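Local coordinates for aminotransferase (Psychrobacter arcticus 273-4, PDB 3IF2) that probably transfers amino groups between amino acids and 2-oxo acids, as a pyridoxal 5'-phosphate-dependent aminotransferase of class I and II, perhaps acting on valine and pyruvate, at the interface of chains A and B. Sequence-based numbering; all coordinates share one arbitrary frame. Chains: chain A/B, Aminotransferase.

Contact 1: the interface of chains A and B. Residues chain A 124-126, 130; chain B 3-5, 8.
An arm-exchange interface, in which B:Phe4 and B:Ser5 of one N-terminal segment lie against A:Leu125, A:Phe126 and A:Phe130 of the partner, helps to tie together the dimer typical of class I and II aminotransferases. It illustrates how one helix start can be docked on another helix end. Helix 115-125 of chain A finishes with carbonyl groups turned toward the arm, and B:Ser5 takes up two of them. Its hydroxyl OG donates to A:Asn124 O at 2.7 Å, approaching in the plane of that carbonyl. The backbone B:Ser5 N reaches A:Leu125 O at 2.9 Å in a nearly straight bond (163° at the hydrogen). The same hydroxyl is also an acceptor: B:Gly8 N binds B:Ser5 OG at 3.0 Å, so that B:Ser5 works as the N-cap of helix 6-12. With OG between its backbone N and carbonyl carbon (chi1 63°), the serine can cap its own helix while gripping the neighbour's.

Apolar packing lies beside these bonds. The methyl A:Leu125 CD1 sits over the centre of one face of the B:Phe4 ring, 3.9 Å from its centroid, the two side chains running alongside each other and pointing the same way. The same methyl, CD1, also touches B:Gly8 CA at 3.6 Å. A:Phe126 meets the edge of B:Phe4, its CE1 lying 3.5 Å from B:Phe4 CD1 in the plane of the B:Phe4 ring; the ring planes stand 68° apart in an edge-to-face pair. Farther along the arm, A:Phe130 lays a face against the backbone, with B:Ser5 CA 3.6 Å above the centre of its ring. The rim of that ring follows the peptide joining B:Phe4 to B:Ser5, with A:Phe130 CE2 beside B:Phe4 O and CZ beside B:Ser5 N.

Contact 2: the interface of chains A and B. Residues chain A 281-283, 309-310; chain B 281-283, 308-309.
A:Thr309 and B:Thr309 meet tip to tip close to the molecular two-fold axis, a worked example of how a homodimer pairs a residue with its own copy. Their side chains cross obliquely, and the hydroxyls A:Thr309 OG1 and B:Thr309 OG1 stand 3.4 Å apart in a weak hydrogen bond of undecided direction. Each OG1 lies anti to its own backbone N (chi1 -159° in chain A, -155° in chain B), which turns both hydroxyls toward the partner. A:Thr309 OG1 also donates weakly to the backbone B:Met282 O, at 3.4 Å; the residue is selenomethionine in this crystal.

Packing against arginine flanks the threonine pair on both sides. B:Arg283 lays its CG methylene 3.5 Å from A:Thr309 CA, and the reciprocal contact, A:Arg283 CG to B:Thr309 CA, measures 3.6 Å. It is the aliphatic base of each arginine that does the touching, over the backbone of the opposite threonine, while the guanidinium lies farther along the chain. The bends of the arginine chain at chi2 and chi3 carry that group away from the threonine pair. A:Arg283 CD meanwhile runs beside the carbonyl of B:Pro308.

At the periphery, the backbone A:Arg310 N makes a weak, bent hydrogen bond to B:Gly281 O at 3.3 Å. The CG and CD methylenes of A:Arg310 pass alongside the same glycine, CD lying 3.9 Å from B:Gly281 CA, where no side chain intervenes.

Behind this first shell, the 3-10 turn 280-282 presents the carbonyls of Gly281 and Met282, and Arg283 follows it with a positive phi (57° in chain A). Since Arg283 also belongs to the pyridoxal 5'-phosphate pocket, the packing of its base against the partner's threonine probably helps to place each cofactor-binding arginine from across the dimer axis.

Contact 1: the interface of chains A and B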
loop_
_atom_site.group_PDB
_atom_site.type_symbol
_atom_site.label_atom_id
_atom_site.label_comp_id
_atom_site.label_asym_id
_atom_site.label_seq_id
_atom_site.Cartn_x
_atom_site.Cartn_y
_atom_site.Cartn_z
ATOM N N ASN A 124 -8.147 10.991 -5.825
ATOM C CA ASN A 124 -9.216 10.232 -6.494
ATOM C C ASN A 124 -10.552 10.315 -5.747
ATOM O O ASN A 124 -11.603 10.095 -6.344
ATOM C CB ASN A 124 -8.782 8.784 -6.733
ATOM C CG ASN A 124 -7.822 8.669 -7.886
ATOM O OD1 ASN A 124 -8.209 8.908 -9.049
ATOM N ND2 ASN A 124 -6.579 8.312 -7.598
ATOM N N LEU A 125 -10.512 10.625 -4.453
ATOM C CA LEU A 125 -11.726 10.802 -3.641
ATOM C C LEU A 125 -12.404 12.130 -3.967
ATOM O O LEU A 125 -13.625 12.200 -3.973
ATOM C CB LEU A 125 -11.391 10.739 -2.141
ATOM C CG LEU A 125 -12.514 10.770 -1.100
ATOM C CD1 LEU A 125 -13.383 9.517 -1.195
ATOM C CD2 LEU A 125 -11.931 10.934 0.326
ATOM N N PHE A 126 -11.609 13.170 -4.237
ATOM C CA PHE A 126 -12.104 14.514 -4.499
ATOM C C PHE A 126 -11.810 15.052 -5.895
ATOM O O PHE A 126 -12.042 16.212 -6.144
ATOM C CB PHE A 126 -11.507 15.457 -3.454
ATOM C CG PHE A 126 -11.964 15.173 -2.068
ATOM C CD1 PHE A 126 -13.302 15.393 -1.719
ATOM C CD2 PHE A 126 -11.062 14.720 -1.085
ATOM C CE1 PHE A 126 -13.765 15.143 -0.424
ATOM C CE2 PHE A 126 -11.501 14.460 0.231
ATOM C CZ PHE A 126 -12.861 14.666 0.564
ATOM N N PHE A 130 -17.369 13.396 -11.371
ATOM C CA PHE A 130 -18.424 13.577 -10.362
ATOM C C PHE A 130 -19.807 13.508 -11.026
ATOM O O PHE A 130 -19.954 13.836 -12.219
ATOM C CB PHE A 130 -18.354 14.961 -9.703
ATOM C CG PHE A 130 -17.372 15.083 -8.562
ATOM C CD1 PHE A 130 -16.012 14.993 -8.790
ATOM C CD2 PHE A 130 -17.815 15.400 -7.272
ATOM C CE1 PHE A 130 -15.093 15.160 -7.747
ATOM C CE2 PHE A 130 -16.914 15.579 -6.220
ATOM C CZ PHE A 130 -15.546 15.456 -6.452
ATOM N N LYS B 3 -18.468 16.670 -0.714
ATOM C CA LYS B 3 -18.855 15.975 -1.946
ATOM C C LYS B 3 -17.712 15.074 -2.400
ATOM O O LYS B 3 -16.584 15.543 -2.519
ATOM C CB LYS B 3 -19.174 16.970 -3.077
ATOM C CG LYS B 3 -20.083 18.159 -2.743
ATOM C CD LYS B 3 -21.522 17.781 -2.465
ATOM C CE LYS B 3 -22.340 19.042 -2.220
ATOM N NZ LYS B 3 -23.776 18.739 -2.112
ATOM N N PHE B 4 -18.010 13.797 -2.644
ATOM C CA PHE B 4 -17.029 12.837 -3.171
ATOM C C PHE B 4 -17.263 12.595 -4.651
ATOM O O PHE B 4 -18.348 12.832 -5.172
ATOM C CB PHE B 4 -17.106 11.464 -2.481
ATOM C CG PHE B 4 -16.802 11.454 -0.996
ATOM C CD1 PHE B 4 -15.983 12.418 -0.377
ATOM C CD2 PHE B 4 -17.239 10.368 -0.224
ATOM C CE1 PHE B 4 -15.695 12.349 1.005
ATOM C CE2 PHE B 4 -16.937 10.284 1.153
ATOM C CZ PHE B 4 -16.166 11.275 1.764
ATOM N N SER B 5 -16.238 12.078 -5.320
ATOM C CA SER B 5 -16.325 11.726 -6.733
ATOM C C SER B 5 -17.103 10.411 -6.907
ATOM O O SER B 5 -17.493 9.770 -5.924
ATOM C CB SER B 5 -14.914 11.552 -7.280
ATOM O OG SER B 5 -14.266 10.473 -6.629
ATOM N N GLY B 8 -15.053 7.900 -5.224
ATOM C CA GLY B 8 -15.319 7.934 -3.780
ATOM C C GLY B 8 -16.649 7.318 -3.364
ATOM O O GLY B 8 -16.715 6.631 -2.354
#

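Contact 2: the interface of chains A and B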
loop_
_atom_site.group_PDB
_atom_site.type_symbol
_atom_site.label_atom_id
_atom_site.label_comp_id
_atom_site.label_asym_id
_atom_site.label_seq_id
_atom_site.Cartn_x
_atom_site.Cartn_y
_atom_site.Cartn_z
ATOM N N GLY A 281 11.330 3.581 4.891
ATOM C CA GLY A 281 11.235 2.174 4.541
ATOM C C GLY A 281 10.033 1.463 5.122
ATOM O O GLY A 281 9.612 0.440 4.592
HETATM N N MSE A 282 9.490 2.025 6.203
HETATM C CA MSE A 282 8.303 1.504 6.880
HETATM C C MSE A 282 6.967 1.882 6.231
HETATM O O MSE A 282 5.967 1.226 6.529
HETATM C CB MSE A 282 8.271 1.999 8.319
HETATM C CG MSE A 282 9.483 1.660 9.176
HETATM SE SE MSE A 282 9.801 -0.236 9.328
HETATM C CE MSE A 282 10.388 -0.068 11.179
ATOM N N ARG A 283 6.925 2.943 5.414
ATOM C CA ARG A 283 5.723 3.363 4.692
ATOM C C ARG A 283 4.536 3.651 5.597
ATOM O O ARG A 283 3.538 2.944 5.536
ATOM C CB ARG A 283 5.326 2.325 3.602
ATOM C CG ARG A 283 6.437 1.763 2.696
ATOM C CD ARG A 283 6.905 2.669 1.556
ATOM N NE ARG A 283 7.213 3.965 2.052
ATOM C CZ ARG A 283 6.612 5.121 1.775
ATOM N NH1 ARG A 283 5.704 5.313 0.800
ATOM N NH2 ARG A 283 7.041 6.147 2.483
ATOM N N THR A 309 0.188 -1.018 6.766
ATOM C CA THR A 309 1.389 -1.511 7.437
ATOM C C THR A 309 1.418 -1.045 8.881
ATOM O O THR A 309 0.794 -0.033 9.210
ATOM C CB THR A 309 2.635 -1.068 6.660
ATOM O OG1 THR A 309 3.702 -1.923 7.013
ATOM C CG2 THR A 309 2.985 0.362 6.918
ATOM N N ARG A 310 2.075 -1.792 9.762
ATOM C CA ARG A 310 2.107 -1.364 11.169
ATOM C C ARG A 310 3.441 -1.279 11.881
ATOM O O ARG A 310 3.473 -0.779 13.007
ATOM C CB ARG A 310 1.069 -2.133 11.985
ATOM C CG ARG A 310 1.267 -3.597 12.102
ATOM C CD ARG A 310 0.014 -4.287 12.659
ATOM N NE ARG A 310 -0.367 -3.798 13.986
ATOM C CZ ARG A 310 -1.218 -4.383 14.836
ATOM N NH1 ARG A 310 -1.779 -5.563 14.583
ATOM N NH2 ARG A 310 -1.473 -3.781 16.001
ATOM N N GLY B 281 0.953 -8.417 9.789
ATOM C CA GLY B 281 1.143 -6.992 10.109
ATOM C C GLY B 281 2.172 -6.281 9.236
ATOM O O GLY B 281 2.110 -5.055 9.072
HETATM N N MSE B 282 3.097 -7.057 8.660
HETATM C CA MSE B 282 4.116 -6.516 7.781
HETATM C C MSE B 282 3.615 -6.098 6.391
HETATM O O MSE B 282 4.122 -5.116 5.833
HETATM C CB MSE B 282 5.266 -7.495 7.655
HETATM C CG MSE B 282 5.966 -7.844 8.975
HETATM SE SE MSE B 282 6.561 -6.327 10.024
HETATM C CE MSE B 282 8.118 -7.218 10.747
ATOM N N ARG B 283 2.623 -6.796 5.839
ATOM C CA ARG B 283 2.022 -6.434 4.529
ATOM C C ARG B 283 3.021 -6.601 3.398
ATOM O O ARG B 283 3.444 -5.619 2.787
ATOM C CB ARG B 283 1.436 -4.996 4.506
ATOM C CG ARG B 283 0.643 -4.524 5.749
ATOM C CD ARG B 283 -0.774 -4.938 5.852
ATOM N NE ARG B 283 -0.867 -6.339 5.630
ATOM C CZ ARG B 283 -1.488 -6.978 4.638
ATOM N NH1 ARG B 283 -2.286 -6.396 3.743
ATOM N NH2 ARG B 283 -1.340 -8.282 4.611
ATOM N N PRO B 308 7.131 -0.111 -2.051
ATOM C CA PRO B 308 6.391 -0.971 -1.145
ATOM C C PRO B 308 7.141 -1.105 0.178
ATOM O O PRO B 308 8.326 -0.746 0.304
ATOM C CB PRO B 308 6.318 -2.304 -1.893
ATOM C CG PRO B 308 7.490 -2.313 -2.776
ATOM C CD PRO B 308 7.729 -0.866 -3.158
ATOM N N THR B 309 6.432 -1.647 1.149
ATOM C CA THR B 309 6.962 -1.832 2.489
ATOM C C THR B 309 8.122 -2.834 2.458
ATOM O O THR B 309 8.167 -3.710 1.605
ATOM C CB THR B 309 5.842 -2.265 3.450
ATOM O OG1 THR B 309 6.210 -1.878 4.766
ATOM C CG2 THR B 309 5.560 -3.738 3.381
#

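The centres of contact 1 and contact 2 lie about 27 Å apart on the same two-fold symmetric interface, and they have no residue in common. Contact 2 straddles the axis and pairs like with like, whereas contact 1 lies away from it and joins unlike segments, so its twin occurs again with the chains exchanged. Both lead back to the cofactor: helix 115-125, whose far end serves contact 1, begins at the pocket residues Ser115 and Gln116, and contact 2 contains Arg283. Dimer assembly is therefore likely to support the two pyridoxal 5'-phosphate sites from separate places.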